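Local coordinates for protein toxin PAU_02230 (Photorhabdus asymbiotica subsp. asymbiotica ATCC 43949, PDB 6HV6) that is a bacterial toxin of Photorhabdus, modelled here as a fragment in which a largely helical part is joined to a part built round an antiparallel sheet, at residues E115-P120 against A151-E156; K174-K179 against Q328-Q333; D285-T290 against Y334-D339. The protein carries 1 engineered substitution. All blocks are in the same frame, centred on the assembly; numbering follows the deposited sequence.

In the fold
Contact 1 comes first along the chain and joins the loop after helix 101-115 to helix 144-176. Contact 2 uses the far end of that same helix, so one long helix runs between two sites whose centres are about 39 Å apart, on opposite sides of the chain's centre. Contacts 2 and 3 form a second group, with centres about 15 Å apart and segments that alternate in sequence. Helix 320-334 supplies contact 2, and its C-terminal end leads directly into contact 3. There the two touch through a probable hydrogen bond from Phe336 N to Met331 O, 3.2 Å. Helix 144-176 thus connects the helical part with the six-stranded antiparallel sheet.

Contact 1 (E115-P120 against A151-E156); sequences EDYNAP and AGKMNE
Tyr117 and Gly152 bring the two backbones within 5.2 Å of each other, CA to CA. Residues Asp116-Ala119 form a type I beta turn, closed by a hydrogen bond from Ala119 N to Asp116 O, and Asp116 is the first residue to leave the helical conformation after helix 101-115. The opposing segment, 151-156, lies wholly within helix 144-176, and at Gly152 it offers bare main chain. Tyr117 packs there: its CB lies 3.7 Å from Gly152 CA, and one face of its ring lies over Gly152 C. With chi1 at 65°, CG stands between the backbone N and the carbonyl carbon, which turns the ring against the helix.

Lys153 approaches the turn alongside the Tyr117 ring, its CG 3.9 Å from Tyr117 CD2. The chain then runs extended until chi4 (-63°) bends NZ onto Tyr117 O at 2.9 Å, in the carbonyl plane with a C=O...N angle of 153°. The ammonium group has further partners: Asn126 OD1 and a water accept from it, and that water also donates to Ala119 O at 2.8 Å. A second water donates to Asn118 OD1 at 2.7 Å, while its link to Lys153 NZ is weak. One lysine therefore reaches two carbonyl groups of the turn, directly at Tyr117 and through water at Ala119.

The aliphatic part of Lys153 also touches Tyr122 and Phe125 in the loop that follows. On another side of helix 144-176, Met154 packs on helix 130-138, against Leu130, Lys133, Ile134 and Tyr137; this places the turn and helix 130-138 around the same stretch of the long helix.

Contact 2 (K174-K179 against Q328-Q333); sequences KKSANK and QKKMQQ
Ser176 receives two lysines from helix 320-334, one on its backbone and one on its side chain. Lys329 NZ donates to Ser176 O at 2.8 Å, in the carbonyl plane and with a C=O...N angle of 149°. Lys330 NZ donates to Ser176 OG, also at 2.8 Å. The hydroxyl is itself bonded to Trp173 O, one turn back in its own helix, which would fix its rotation. Lys330 NZ gives a further bond to Gln333 OE1 at 3.1 Å, but arrives from above the amide plane, with a C=O...N angle of only 104°.

The two lysines travel differently. Lys329 leaves its helix with CG opposite the backbone N (chi1 180°) and is extended except for one bend at chi3, whereas Lys330 is folded at chi2 and chi3, curling its amine back beside Gln333. Carbon contacts between the segments are few, and the nearest CA atoms, of Ser176 and Lys330, are 9.1 Å apart; polar side-chain ends therefore span the gap.

Phe326 of helix 320-334 adds apolar cover for Ser176 and Ala177. Behind the contact lies the six-stranded sheet: Ala177 rests on Val183 of strand 182-185, and Lys330 touches Phe307 of strand 304-309.

Contact 3 (D285-T290 against Y334-D339); sequences DAPKHT and YDFPDD. With EDO (1,2-ethanediol), chain E.
Phe336 packs against the tip of a beta hairpin, the type II turn Ala286-His289 that joins strands 280-286 and 289-296 of the antiparallel sheet. Two backbone bonds between Ala286 and His289, N to O in each direction, close the turn. Its partner segment leaves helix 320-334 through a Schellman motif, in which Asp335 takes positive phi (60°) and the chain turns so that Tyr334 and Phe336 can both direct side chains at the hairpin.

The tight part is centred on the Phe336 ring. Pro287 CD sits over one face, 3.8 Å from the ring centroid and 17° off its normal, a CH-pi contact. Over the opposite face, above the ring's centre, is CB of Tyr334, so the phenyl group is held between Pro287 of the turn and Tyr334 CB. Ala286 CB approaches the ring obliquely, 3.7 Å from Phe336 CE2, and Val341 of the following loop touches the ring as well.

At His289, which is buried, the contact becomes polar. The His289 and Tyr334 rings meet obliquely, centroids 5.6 Å apart and planes at 60°, with His289 NE2 3.5 Å from Tyr334 OH. Both side chains end on one carboxylate: Asp309 OD1 bonds His289 NE2, and Asp309 OD2 bonds Tyr334 OH, which Asn311 ND2 also reaches. This shared acid would hold the two side chains in place relative to each other in the absence of a close stack between their rings.

The loose side lies beyond Phe336. Pro337 stands back from the hairpin, and the segment runs on as exposed 3-10 chain. There an ethanediol, probably from the crystallisation liquor, donates from O1 to Asp339 OD2 at 2.9 Å.

Contact 1 (E115-P120 against A151-E156)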
ATOM      1  N   GLU A 115     -25.534   0.711  -2.346  1.00 23.41           N
ATOM      2  CA  GLU A 115     -25.672   0.670  -0.893  1.00 28.23           C
ATOM      3  C   GLU A 115     -26.844  -0.187  -0.443  1.00 29.22           C
ATOM      4  O   GLU A 115     -26.905  -0.571   0.727  1.00 45.28           O
ATOM      5  CB  GLU A 115     -25.831   2.083  -0.345  1.00 35.93           C
ATOM      6  CG  GLU A 115     -24.595   2.914  -0.548  1.00 46.90           C
ATOM      7  CD  GLU A 115     -24.726   4.304   0.023  1.00 58.76           C
ATOM      8  OE1 GLU A 115     -25.528   4.496   0.967  1.00 64.88           O
ATOM      9  OE2 GLU A 115     -24.020   5.203  -0.482  1.00 60.06           O
ATOM     10  N   ASP A 116     -27.782  -0.470  -1.332  1.00 29.30           N
ATOM     11  CA  ASP A 116     -28.930  -1.308  -1.018  1.00 30.34           C
ATOM     12  C   ASP A 116     -28.870  -2.601  -1.813  1.00 28.57           C
ATOM     13  O   ASP A 116     -29.873  -3.063  -2.366  1.00 27.30           O
ATOM     14  CB  ASP A 116     -30.230  -0.565  -1.292  1.00 38.64           C
ATOM     15  CG  ASP A 116     -31.386  -1.127  -0.507  1.00 40.00           C
ATOM     16  OD1 ASP A 116     -31.140  -1.811   0.514  1.00 40.48           O
ATOM     17  OD2 ASP A 116     -32.531  -0.900  -0.924  1.00 44.03           O
ATOM     18  N   TYR A 117     -27.673  -3.193  -1.876  1.00 27.39           N
ATOM     19  CA  TYR A 117     -27.433  -4.282  -2.801  1.00 24.68           C
ATOM     20  C   TYR A 117     -28.073  -5.581  -2.349  1.00 24.34           C
ATOM     21  O   TYR A 117     -28.085  -6.536  -3.125  1.00 26.20           O
ATOM     22  CB  TYR A 117     -25.934  -4.495  -3.003  1.00 25.64           C
ATOM     23  CG  TYR A 117     -25.194  -4.960  -1.774  1.00 26.96           C
ATOM     24  CD1 TYR A 117     -24.677  -4.041  -0.861  1.00 31.52           C
ATOM     25  CD2 TYR A 117     -24.973  -6.309  -1.537  1.00 25.02           C
ATOM     26  CE1 TYR A 117     -23.993  -4.451   0.254  1.00 31.18           C
ATOM     27  CE2 TYR A 117     -24.284  -6.732  -0.412  1.00 32.00           C
ATOM     28  CZ  TYR A 117     -23.797  -5.788   0.475  1.00 36.29           C
ATOM     29  OH  TYR A 117     -23.112  -6.178   1.596  1.00 42.33           O
ATOM     30  N   ASN A 118     -28.607  -5.648  -1.129  1.00 24.71           N
ATOM     31  CA  ASN A 118     -29.396  -6.805  -0.731  1.00 26.77           C
ATOM     32  C   ASN A 118     -30.889  -6.529  -0.755  1.00 30.23           C
ATOM     33  O   ASN A 118     -31.663  -7.294  -0.169  1.00 28.94           O
ATOM     34  CB  ASN A 118     -28.954  -7.293   0.641  1.00 37.84           C
ATOM     35  CG  ASN A 118     -27.666  -8.076   0.570  1.00 36.98           C
ATOM     36  OD1 ASN A 118     -27.447  -8.850  -0.368  1.00 39.30           O
ATOM     37  ND2 ASN A 118     -26.792  -7.857   1.534  1.00 44.11           N
ATOM     38  N   ALA A 119     -31.313  -5.463  -1.432  1.00 30.46           N
ATOM     39  CA  ALA A 119     -32.736  -5.259  -1.673  1.00 31.66           C
ATOM     40  C   ALA A 119     -33.323  -6.520  -2.305  1.00 29.63           C
ATOM     41  O   ALA A 119     -32.796  -7.007  -3.310  1.00 27.87           O
ATOM     42  CB  ALA A 119     -32.968  -4.062  -2.597  1.00 30.06           C
ATOM     43  N   PRO A 120     -34.383  -7.093  -1.724  1.00 26.65           N
ATOM     44  CA  PRO A 120     -34.876  -8.389  -2.214  1.00 25.52           C
ATOM     45  C   PRO A 120     -35.328  -8.375  -3.658  1.00 28.21           C
ATOM     46  O   PRO A 120     -35.335  -9.435  -4.298  1.00 28.45           O
ATOM     47  CB  PRO A 120     -36.052  -8.685  -1.268  1.00 29.07           C
ATOM     48  CG  PRO A 120     -35.655  -8.010   0.008  1.00 29.72           C
ATOM     49  CD  PRO A 120     -34.998  -6.726  -0.431  1.00 31.26           C
ATOM     50  N   ALA A 151     -22.552  -4.256  -8.452  1.00 22.40           N
ATOM     51  CA  ALA A 151     -21.285  -3.866  -7.848  1.00 24.00           C
ATOM     52  C   ALA A 151     -21.289  -4.142  -6.350  1.00 26.76           C
ATOM     53  O   ALA A 151     -20.295  -4.625  -5.798  1.00 24.98           O
ATOM     54  CB  ALA A 151     -21.016  -2.390  -8.113  1.00 26.49           C
ATOM     55  N   GLY A 152     -22.402  -3.848  -5.675  1.00 23.20           N
ATOM     56  CA  GLY A 152     -22.490  -4.164  -4.258  1.00 28.37           C
ATOM     57  C   GLY A 152     -22.338  -5.650  -3.991  1.00 26.10           C
ATOM     58  O   GLY A 152     -21.569  -6.061  -3.118  1.00 25.00           O
ATOM     59  N   LYS A 153     -23.051  -6.479  -4.762  1.00 22.08           N
ATOM     60  CA  LYS A 153     -23.012  -7.925  -4.543  1.00 21.56           C
ATOM     61  C   LYS A 153     -21.653  -8.524  -4.886  1.00 29.49           C
ATOM     62  O   LYS A 153     -21.267  -9.547  -4.304  1.00 29.03           O
ATOM     63  CB  LYS A 153     -24.112  -8.610  -5.368  1.00 20.82           C
ATOM     64  CG  LYS A 153     -25.545  -8.347  -4.847  1.00 21.64           C
ATOM     65  CD  LYS A 153     -26.608  -9.105  -5.689  1.00 20.26           C
ATOM     66  CE  LYS A 153     -28.011  -8.848  -5.140  1.00 22.50           C
ATOM     67  NZ  LYS A 153     -28.215  -9.353  -3.742  1.00 20.21           N
ATOM     68  N   MET A 154     -20.926  -7.922  -5.827  1.00 24.10           N
ATOM     69  CA  MET A 154     -19.603  -8.382  -6.238  1.00 26.74           C
ATOM     70  C   MET A 154     -18.464  -7.800  -5.409  1.00 30.65           C
ATOM     71  O   MET A 154     -17.305  -8.161  -5.645  1.00 30.33           O
ATOM     72  CB  MET A 154     -19.357  -8.027  -7.704  1.00 25.70           C
ATOM     73  CG  MET A 154     -20.172  -8.890  -8.681  1.00 28.64           C
ATOM     74  SD  MET A 154     -19.708  -8.482 -10.371  1.00 31.02           S
ATOM     75  CE  MET A 154     -20.717  -7.054 -10.714  1.00 32.89           C
ATOM     76  N   ASN A 155     -18.757  -6.912  -4.457  1.00 27.94           N
ATOM     77  CA  ASN A 155     -17.695  -6.112  -3.850  1.00 30.88           C
ATOM     78  C   ASN A 155     -16.630  -6.972  -3.171  1.00 31.03           C
ATOM     79  O   ASN A 155     -15.428  -6.690  -3.277  1.00 29.22           O
ATOM     80  CB  ASN A 155     -18.288  -5.114  -2.861  1.00 29.69           C
ATOM     81  CG  ASN A 155     -17.267  -4.071  -2.437  1.00 42.19           C
ATOM     82  OD1 ASN A 155     -16.757  -3.318  -3.264  1.00 42.62           O
ATOM     83  ND2 ASN A 155     -16.949  -4.042  -1.154  1.00 44.16           N
ATOM     84  N   GLU A 156     -17.035  -8.012  -2.455  1.00 34.64           N
ATOM     85  CA  GLU A 156     -16.033  -8.843  -1.797  1.00 35.00           C
ATOM     86  C   GLU A 156     -15.202  -9.609  -2.820  1.00 36.43           C
ATOM     87  O   GLU A 156     -13.987  -9.746  -2.660  1.00 34.24           O
ATOM     88  CB  GLU A 156     -16.702  -9.802  -0.812  1.00 44.26           C
ATOM     89  CG  GLU A 156     -17.281  -9.106   0.426  1.00 55.17           C
ATOM     90  CD  GLU A 156     -16.282  -8.179   1.117  1.00 59.21           C
ATOM     91  OE1 GLU A 156     -15.121  -8.580   1.317  1.00 65.23           O
ATOM     92  OE2 GLU A 156     -16.657  -7.034   1.452  1.00 64.94           O
TER
HETATM   93  O   HOH W   1     -25.555 -10.112  -1.758  1.00 51.44           O
HETATM   94  O   HOH W   2     -30.931  -9.044  -3.270  1.00 22.28           O

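Contact 2 (K174-K179 against Q328-Q333)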
ATOM      1  N   LYS A 174       9.603  -9.045  -5.017  1.00 25.06           N
ATOM      2  CA  LYS A 174      10.589  -9.861  -4.314  1.00 35.11           C
ATOM      3  C   LYS A 174      11.533 -10.547  -5.298  1.00 37.03           C
ATOM      4  O   LYS A 174      12.755 -10.538  -5.113  1.00 31.62           O
ATOM      5  CB  LYS A 174       9.881 -10.888  -3.431  1.00 27.38           C
ATOM      6  CG  LYS A 174      10.811 -11.904  -2.799  1.00 36.53           C
ATOM      7  CD  LYS A 174      10.089 -12.730  -1.741  1.00 42.87           C
ATOM      8  CE  LYS A 174      11.048 -13.721  -1.089  1.00 50.95           C
ATOM      9  NZ  LYS A 174      10.534 -14.216   0.222  1.00 61.48           N
ATOM     10  N   LYS A 175      10.979 -11.149  -6.357  1.00 34.81           N
ATOM     11  CA  LYS A 175      11.823 -11.812  -7.349  1.00 36.24           C
ATOM     12  C   LYS A 175      12.762 -10.833  -8.030  1.00 35.16           C
ATOM     13  O   LYS A 175      13.895 -11.194  -8.370  1.00 40.21           O
ATOM     14  CB  LYS A 175      10.955 -12.536  -8.381  1.00 45.41           C
ATOM     15  CG  LYS A 175      10.354 -13.826  -7.843  1.00 60.77           C
ATOM     16  CD  LYS A 175       9.233 -14.376  -8.717  1.00 68.71           C
ATOM     17  CE  LYS A 175       8.521 -15.524  -8.006  1.00 69.18           C
ATOM     18  NZ  LYS A 175       7.345 -16.036  -8.756  1.00 71.74           N
ATOM     19  N   SER A 176      12.332  -9.584  -8.210  1.00 34.46           N
ATOM     20  CA  SER A 176      13.184  -8.604  -8.869  1.00 32.80           C
ATOM     21  C   SER A 176      14.361  -8.165  -8.002  1.00 36.78           C
ATOM     22  O   SER A 176      15.266  -7.497  -8.512  1.00 36.12           O
ATOM     23  CB  SER A 176      12.359  -7.384  -9.271  1.00 33.07           C
ATOM     24  OG  SER A 176      12.088  -6.572  -8.146  1.00 35.15           O
ATOM     25  N   ALA A 177      14.364  -8.501  -6.710  1.00 42.58           N
ATOM     26  CA  ALA A 177      15.446  -8.121  -5.803  1.00 37.93           C
ATOM     27  C   ALA A 177      16.502  -9.231  -5.732  1.00 38.21           C
ATOM     28  O   ALA A 177      16.837  -9.746  -4.676  1.00 41.68           O
ATOM     29  CB  ALA A 177      14.879  -7.808  -4.423  1.00 32.72           C
ATOM     30  N   ASN A 178      17.031  -9.599  -6.897  1.00 41.57           N
ATOM     31  CA  ASN A 178      17.817 -10.831  -6.987  1.00 57.52           C
ATOM     32  C   ASN A 178      19.130 -10.782  -6.208  1.00 57.47           C
ATOM     33  O   ASN A 178      19.691 -11.843  -5.916  1.00 61.19           O
ATOM     34  CB  ASN A 178      18.105 -11.183  -8.449  1.00 61.29           C
ATOM     35  CG  ASN A 178      18.898 -10.110  -9.164  1.00 68.94           C
ATOM     36  OD1 ASN A 178      18.545  -8.930  -9.116  1.00 72.91           O
ATOM     37  ND2 ASN A 178      19.979 -10.512  -9.831  1.00 70.45           N
ATOM     38  N   LYS A 179      19.637  -9.602  -5.861  1.00 49.24           N
ATOM     39  CA  LYS A 179      20.856  -9.533  -5.063  1.00 50.72           C
ATOM     40  C   LYS A 179      20.591  -9.382  -3.567  1.00 45.34           C
ATOM     41  O   LYS A 179      21.548  -9.372  -2.782  1.00 45.99           O
ATOM     42  CB  LYS A 179      21.748  -8.395  -5.559  1.00 48.52           C
ATOM     43  CG  LYS A 179      22.223  -8.591  -6.992  1.00 52.66           C
ATOM     44  CD  LYS A 179      22.731 -10.012  -7.199  1.00 55.15           C
ATOM     45  CE  LYS A 179      23.047 -10.284  -8.661  1.00 74.47           C
ATOM     46  NZ  LYS A 179      24.137  -9.399  -9.131  1.00 76.07           N
ATOM     47  N   GLN A 328      17.319   2.082  -7.705  1.00 31.11           N
ATOM     48  CA  GLN A 328      17.224   2.830  -8.956  1.00 32.36           C
ATOM     49  C   GLN A 328      16.315   2.123  -9.957  1.00 38.97           C
ATOM     50  O   GLN A 328      15.526   2.771 -10.653  1.00 35.15           O
ATOM     51  CB  GLN A 328      18.608   3.055  -9.565  1.00 34.83           C
ATOM     52  CG  GLN A 328      18.534   3.788 -10.905  1.00 46.90           C
ATOM     53  CD  GLN A 328      19.893   4.110 -11.493  1.00 52.78           C
ATOM     54  OE1 GLN A 328      20.830   3.318 -11.391  1.00 54.86           O
ATOM     55  NE2 GLN A 328      20.007   5.281 -12.113  1.00 51.22           N
ATOM     56  N   LYS A 329      16.415   0.797 -10.049  1.00 32.57           N
ATOM     57  CA  LYS A 329      15.522   0.052 -10.932  1.00 41.34           C
ATOM     58  C   LYS A 329      14.062   0.261 -10.535  1.00 42.58           C
ATOM     59  O   LYS A 329      13.186   0.403 -11.397  1.00 31.35           O
ATOM     60  CB  LYS A 329      15.895  -1.430 -10.900  1.00 39.21           C
ATOM     61  CG  LYS A 329      15.041  -2.321 -11.774  1.00 45.74           C
ATOM     62  CD  LYS A 329      15.623  -3.728 -11.842  1.00 50.31           C
ATOM     63  CE  LYS A 329      15.450  -4.495 -10.531  1.00 42.97           C
ATOM     64  NZ  LYS A 329      16.147  -5.824 -10.584  1.00 44.23           N
ATOM     65  N   LYS A 330      13.784   0.312  -9.229  1.00 32.87           N
ATOM     66  CA  LYS A 330      12.407   0.507  -8.788  1.00 31.58           C
ATOM     67  C   LYS A 330      11.921   1.931  -9.048  1.00 34.33           C
ATOM     68  O   LYS A 330      10.733   2.140  -9.314  1.00 36.23           O
ATOM     69  CB  LYS A 330      12.285   0.148  -7.303  1.00 27.49           C
ATOM     70  CG  LYS A 330      12.504  -1.349  -7.008  1.00 33.11           C
ATOM     71  CD  LYS A 330      11.444  -2.231  -7.699  1.00 31.61           C
ATOM     72  CE  LYS A 330      12.043  -3.156  -8.740  1.00 36.86           C
ATOM     73  NZ  LYS A 330      11.044  -4.166  -9.225  1.00 34.04           N
ATOM     74  N   MET A 331      12.801   2.929  -8.970  1.00 30.63           N
ATOM     75  CA  MET A 331      12.361   4.282  -9.297  1.00 29.05           C
ATOM     76  C   MET A 331      11.998   4.392 -10.775  1.00 30.30           C
ATOM     77  O   MET A 331      10.996   5.023 -11.138  1.00 34.52           O
ATOM     78  CB  MET A 331      13.444   5.294  -8.921  1.00 33.20           C
ATOM     79  CG  MET A 331      13.729   5.388  -7.403  1.00 28.05           C
ATOM     80  SD  MET A 331      12.275   5.639  -6.322  1.00 29.04           S
ATOM     81  CE  MET A 331      11.885   3.979  -5.797  1.00 31.44           C
ATOM     82  N   GLN A 332      12.791   3.770 -11.641  1.00 31.80           N
ATOM     83  CA  GLN A 332      12.442   3.768 -13.057  1.00 33.73           C
ATOM     84  C   GLN A 332      11.151   3.008 -13.310  1.00 34.71           C
ATOM     85  O   GLN A 332      10.353   3.413 -14.161  1.00 36.99           O
ATOM     86  CB  GLN A 332      13.607   3.198 -13.857  1.00 40.58           C
ATOM     87  CG  GLN A 332      14.886   3.966 -13.554  1.00 39.75           C
ATOM     88  CD  GLN A 332      16.035   3.592 -14.453  1.00 53.02           C
ATOM     89  OE1 GLN A 332      16.175   2.437 -14.854  1.00 62.85           O
ATOM     90  NE2 GLN A 332      16.867   4.575 -14.784  1.00 56.34           N
ATOM     91  N   GLN A 333      10.904   1.938 -12.549  1.00 34.46           N
ATOM     92  CA  GLN A 333       9.642   1.210 -12.663  1.00 33.85           C
ATOM     93  C   GLN A 333       8.457   2.090 -12.271  1.00 34.53           C
ATOM     94  O   GLN A 333       7.394   2.021 -12.891  1.00 33.16           O
ATOM     95  CB  GLN A 333       9.696  -0.046 -11.786  1.00 37.77           C
ATOM     96  CG  GLN A 333       8.524  -0.999 -11.964  1.00 46.01           C
ATOM     97  CD  GLN A 333       8.577  -2.193 -11.011  1.00 52.64           C
ATOM     98  OE1 GLN A 333       8.834  -2.046  -9.813  1.00 47.48           O
ATOM     99  NE2 GLN A 333       8.340  -3.384 -11.547  1.00 56.44           N
TER

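Contact 3 (D285-T290 against Y334-D339)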
ATOM      1  N   ASP A 285      11.637  10.976  -0.320  1.00 29.21           N
ATOM      2  CA  ASP A 285      10.420  11.645  -0.762  1.00 30.83           C
ATOM      3  C   ASP A 285      10.308  11.525  -2.277  1.00 30.28           C
ATOM      4  O   ASP A 285      11.280  11.778  -2.993  1.00 28.96           O
ATOM      5  CB  ASP A 285      10.421  13.121  -0.359  1.00 35.44           C
ATOM      6  CG  ASP A 285      10.424  13.321   1.145  1.00 47.09           C
ATOM      7  OD1 ASP A 285      10.004  12.391   1.882  1.00 43.12           O
ATOM      8  OD2 ASP A 285      10.843  14.416   1.585  1.00 50.84           O
ATOM      9  N   ALA A 286       9.126  11.130  -2.756  1.00 26.58           N
ATOM     10  CA  ALA A 286       8.880  10.902  -4.182  1.00 27.08           C
ATOM     11  C   ALA A 286       7.470  11.389  -4.496  1.00 30.60           C
ATOM     12  O   ALA A 286       6.735  11.738  -3.564  1.00 30.21           O
ATOM     13  CB  ALA A 286       9.047   9.417  -4.519  1.00 25.81           C
ATOM     14  N   PRO A 287       7.044  11.452  -5.781  1.00 28.60           N
ATOM     15  CA  PRO A 287       5.688  11.937  -6.070  1.00 30.60           C
ATOM     16  C   PRO A 287       4.611  11.158  -5.329  1.00 32.05           C
ATOM     17  O   PRO A 287       4.391   9.975  -5.602  1.00 31.94           O
ATOM     18  CB  PRO A 287       5.573  11.757  -7.589  1.00 35.40           C
ATOM     19  CG  PRO A 287       6.972  11.981  -8.081  1.00 33.98           C
ATOM     20  CD  PRO A 287       7.850  11.337  -7.017  1.00 29.71           C
ATOM     21  N   LYS A 288       3.957  11.820  -4.369  1.00 29.79           N
ATOM     22  CA  LYS A 288       2.864  11.228  -3.579  1.00 29.28           C
ATOM     23  C   LYS A 288       3.260   9.906  -2.930  1.00 29.89           C
ATOM     24  O   LYS A 288       2.440   8.999  -2.772  1.00 28.94           O
ATOM     25  CB  LYS A 288       1.611  11.046  -4.440  1.00 35.24           C
ATOM     26  CG  LYS A 288       1.038  12.360  -4.946  1.00 42.78           C
ATOM     27  CD  LYS A 288      -0.074  12.136  -5.952  1.00 55.68           C
ATOM     28  CE  LYS A 288      -0.696  13.460  -6.373  1.00 70.05           C
ATOM     29  NZ  LYS A 288      -1.308  14.177  -5.209  1.00 78.40           N
ATOM     30  N   HIS A 289       4.522   9.802  -2.514  1.00 29.23           N
ATOM     31  CA  HIS A 289       5.000   8.556  -1.932  1.00 26.07           C
ATOM     32  C   HIS A 289       6.175   8.850  -1.018  1.00 26.06           C
ATOM     33  O   HIS A 289       6.887   9.841  -1.195  1.00 29.58           O
ATOM     34  CB  HIS A 289       5.409   7.549  -3.021  1.00 26.79           C
ATOM     35  CG  HIS A 289       5.566   6.143  -2.521  1.00 27.43           C
ATOM     36  ND1 HIS A 289       4.757   5.605  -1.537  1.00 27.91           N
ATOM     37  CD2 HIS A 289       6.415   5.153  -2.893  1.00 24.79           C
ATOM     38  CE1 HIS A 289       5.124   4.354  -1.305  1.00 25.36           C
ATOM     39  NE2 HIS A 289       6.122   4.053  -2.120  1.00 25.54           N
ATOM     40  N   THR A 290       6.365   7.982  -0.031  1.00 22.63           N
ATOM     41  CA  THR A 290       7.513   8.067   0.854  1.00 21.73           C
ATOM     42  C   THR A 290       8.104   6.678   0.989  1.00 26.91           C
ATOM     43  O   THR A 290       7.371   5.689   1.064  1.00 25.36           O
ATOM     44  CB  THR A 290       7.132   8.603   2.239  1.00 24.75           C
ATOM     45  OG1 THR A 290       6.466   9.858   2.108  1.00 29.93           O
ATOM     46  CG2 THR A 290       8.385   8.762   3.134  1.00 22.56           C
ATOM     47  N   TYR A 334       8.609   2.907 -11.227  1.00 29.05           N
ATOM     48  CA  TYR A 334       7.596   3.912 -10.919  1.00 29.70           C
ATOM     49  C   TYR A 334       7.538   5.022 -11.960  1.00 33.54           C
ATOM     50  O   TYR A 334       6.580   5.802 -11.957  1.00 39.84           O
ATOM     51  CB  TYR A 334       7.876   4.575  -9.576  1.00 28.21           C
ATOM     52  CG  TYR A 334       7.416   3.844  -8.349  1.00 26.04           C
ATOM     53  CD1 TYR A 334       6.068   3.553  -8.144  1.00 26.97           C
ATOM     54  CD2 TYR A 334       8.325   3.491  -7.362  1.00 24.26           C
ATOM     55  CE1 TYR A 334       5.641   2.907  -6.980  1.00 26.21           C
ATOM     56  CE2 TYR A 334       7.909   2.847  -6.195  1.00 24.38           C
ATOM     57  CZ  TYR A 334       6.569   2.552  -6.014  1.00 28.40           C
ATOM     58  OH  TYR A 334       6.157   1.908  -4.856  1.00 24.72           O
ATOM     59  N   ASP A 335       8.567   5.150 -12.801  1.00 34.08           N
ATOM     60  CA  ASP A 335       8.685   6.268 -13.749  1.00 34.55           C
ATOM     61  C   ASP A 335       8.728   7.617 -13.031  1.00 38.74           C
ATOM     62  O   ASP A 335       8.182   8.613 -13.517  1.00 36.65           O
ATOM     63  CB  ASP A 335       7.552   6.259 -14.780  1.00 38.19           C
ATOM     64  CG  ASP A 335       7.941   6.957 -16.077  1.00 54.79           C
ATOM     65  OD1 ASP A 335       9.044   6.669 -16.597  1.00 53.00           O
ATOM     66  OD2 ASP A 335       7.146   7.791 -16.566  1.00 60.09           O
ATOM     67  N   PHE A 336       9.352   7.656 -11.857  1.00 28.73           N
ATOM     68  CA  PHE A 336       9.591   8.932 -11.182  1.00 28.68           C
ATOM     69  C   PHE A 336      10.774   9.637 -11.826  1.00 33.83           C
ATOM     70  O   PHE A 336      11.856   9.046 -11.915  1.00 35.30           O
ATOM     71  CB  PHE A 336       9.898   8.717  -9.707  1.00 27.23           C
ATOM     72  CG  PHE A 336       8.735   8.206  -8.898  1.00 30.83           C
ATOM     73  CD1 PHE A 336       7.433   8.502  -9.258  1.00 31.94           C
ATOM     74  CD2 PHE A 336       8.954   7.437  -7.765  1.00 31.71           C
ATOM     75  CE1 PHE A 336       6.366   8.036  -8.500  1.00 37.94           C
ATOM     76  CE2 PHE A 336       7.886   6.971  -7.004  1.00 31.29           C
ATOM     77  CZ  PHE A 336       6.597   7.275  -7.373  1.00 32.31           C
ATOM     78  N   PRO A 337      10.639  10.892 -12.255  1.00 31.61           N
ATOM     79  CA  PRO A 337      11.816  11.639 -12.715  1.00 33.44           C
ATOM     80  C   PRO A 337      12.822  11.825 -11.583  1.00 33.04           C
ATOM     81  O   PRO A 337      12.458  11.899 -10.406  1.00 32.80           O
ATOM     82  CB  PRO A 337      11.240  12.974 -13.200  1.00 34.93           C
ATOM     83  CG  PRO A 337       9.902  13.073 -12.567  1.00 44.49           C
ATOM     84  CD  PRO A 337       9.397  11.674 -12.395  1.00 34.38           C
ATOM     85  N   ASP A 338      14.104  11.877 -11.962  1.00 34.59           N
ATOM     86  CA  ASP A 338      15.189  11.913 -10.984  1.00 34.63           C
ATOM     87  C   ASP A 338      15.057  13.091 -10.032  1.00 35.84           C
ATOM     88  O   ASP A 338      15.303  12.952  -8.828  1.00 37.52           O
ATOM     89  CB  ASP A 338      16.543  11.975 -11.698  1.00 44.98           C
ATOM     90  CG  ASP A 338      16.862  10.705 -12.459  1.00 61.31           C
ATOM     91  OD1 ASP A 338      16.021   9.776 -12.449  1.00 60.39           O
ATOM     92  OD2 ASP A 338      17.957  10.637 -13.064  1.00 66.56           O
ATOM     93  N   ASP A 339      14.694  14.266 -10.553  1.00 36.20           N
ATOM     94  CA  ASP A 339      14.561  15.453  -9.720  1.00 36.81           C
ATOM     95  C   ASP A 339      13.355  15.399  -8.795  1.00 37.40           C
ATOM     96  O   ASP A 339      13.196  16.300  -7.968  1.00 35.40           O
ATOM     97  CB  ASP A 339      14.464  16.708 -10.588  1.00 39.34           C
ATOM     98  CG  ASP A 339      13.361  16.611 -11.620  1.00 47.16           C
ATOM     99  OD1 ASP A 339      13.430  15.726 -12.496  1.00 38.99           O
ATOM    100  OD2 ASP A 339      12.410  17.407 -11.544  1.00 44.55           O
TER
HETATM  101  C1  EDO E2204      11.285  19.758  -9.704  1.00 59.33           C
HETATM  102  O1  EDO E2204      12.708  19.637  -9.668  1.00 57.08           O
HETATM  103  C2  EDO E2204      10.903  20.912 -10.625  1.00 65.00           C
HETATM  104  O2  EDO E2204       9.494  20.850 -10.874  1.00 70.60           O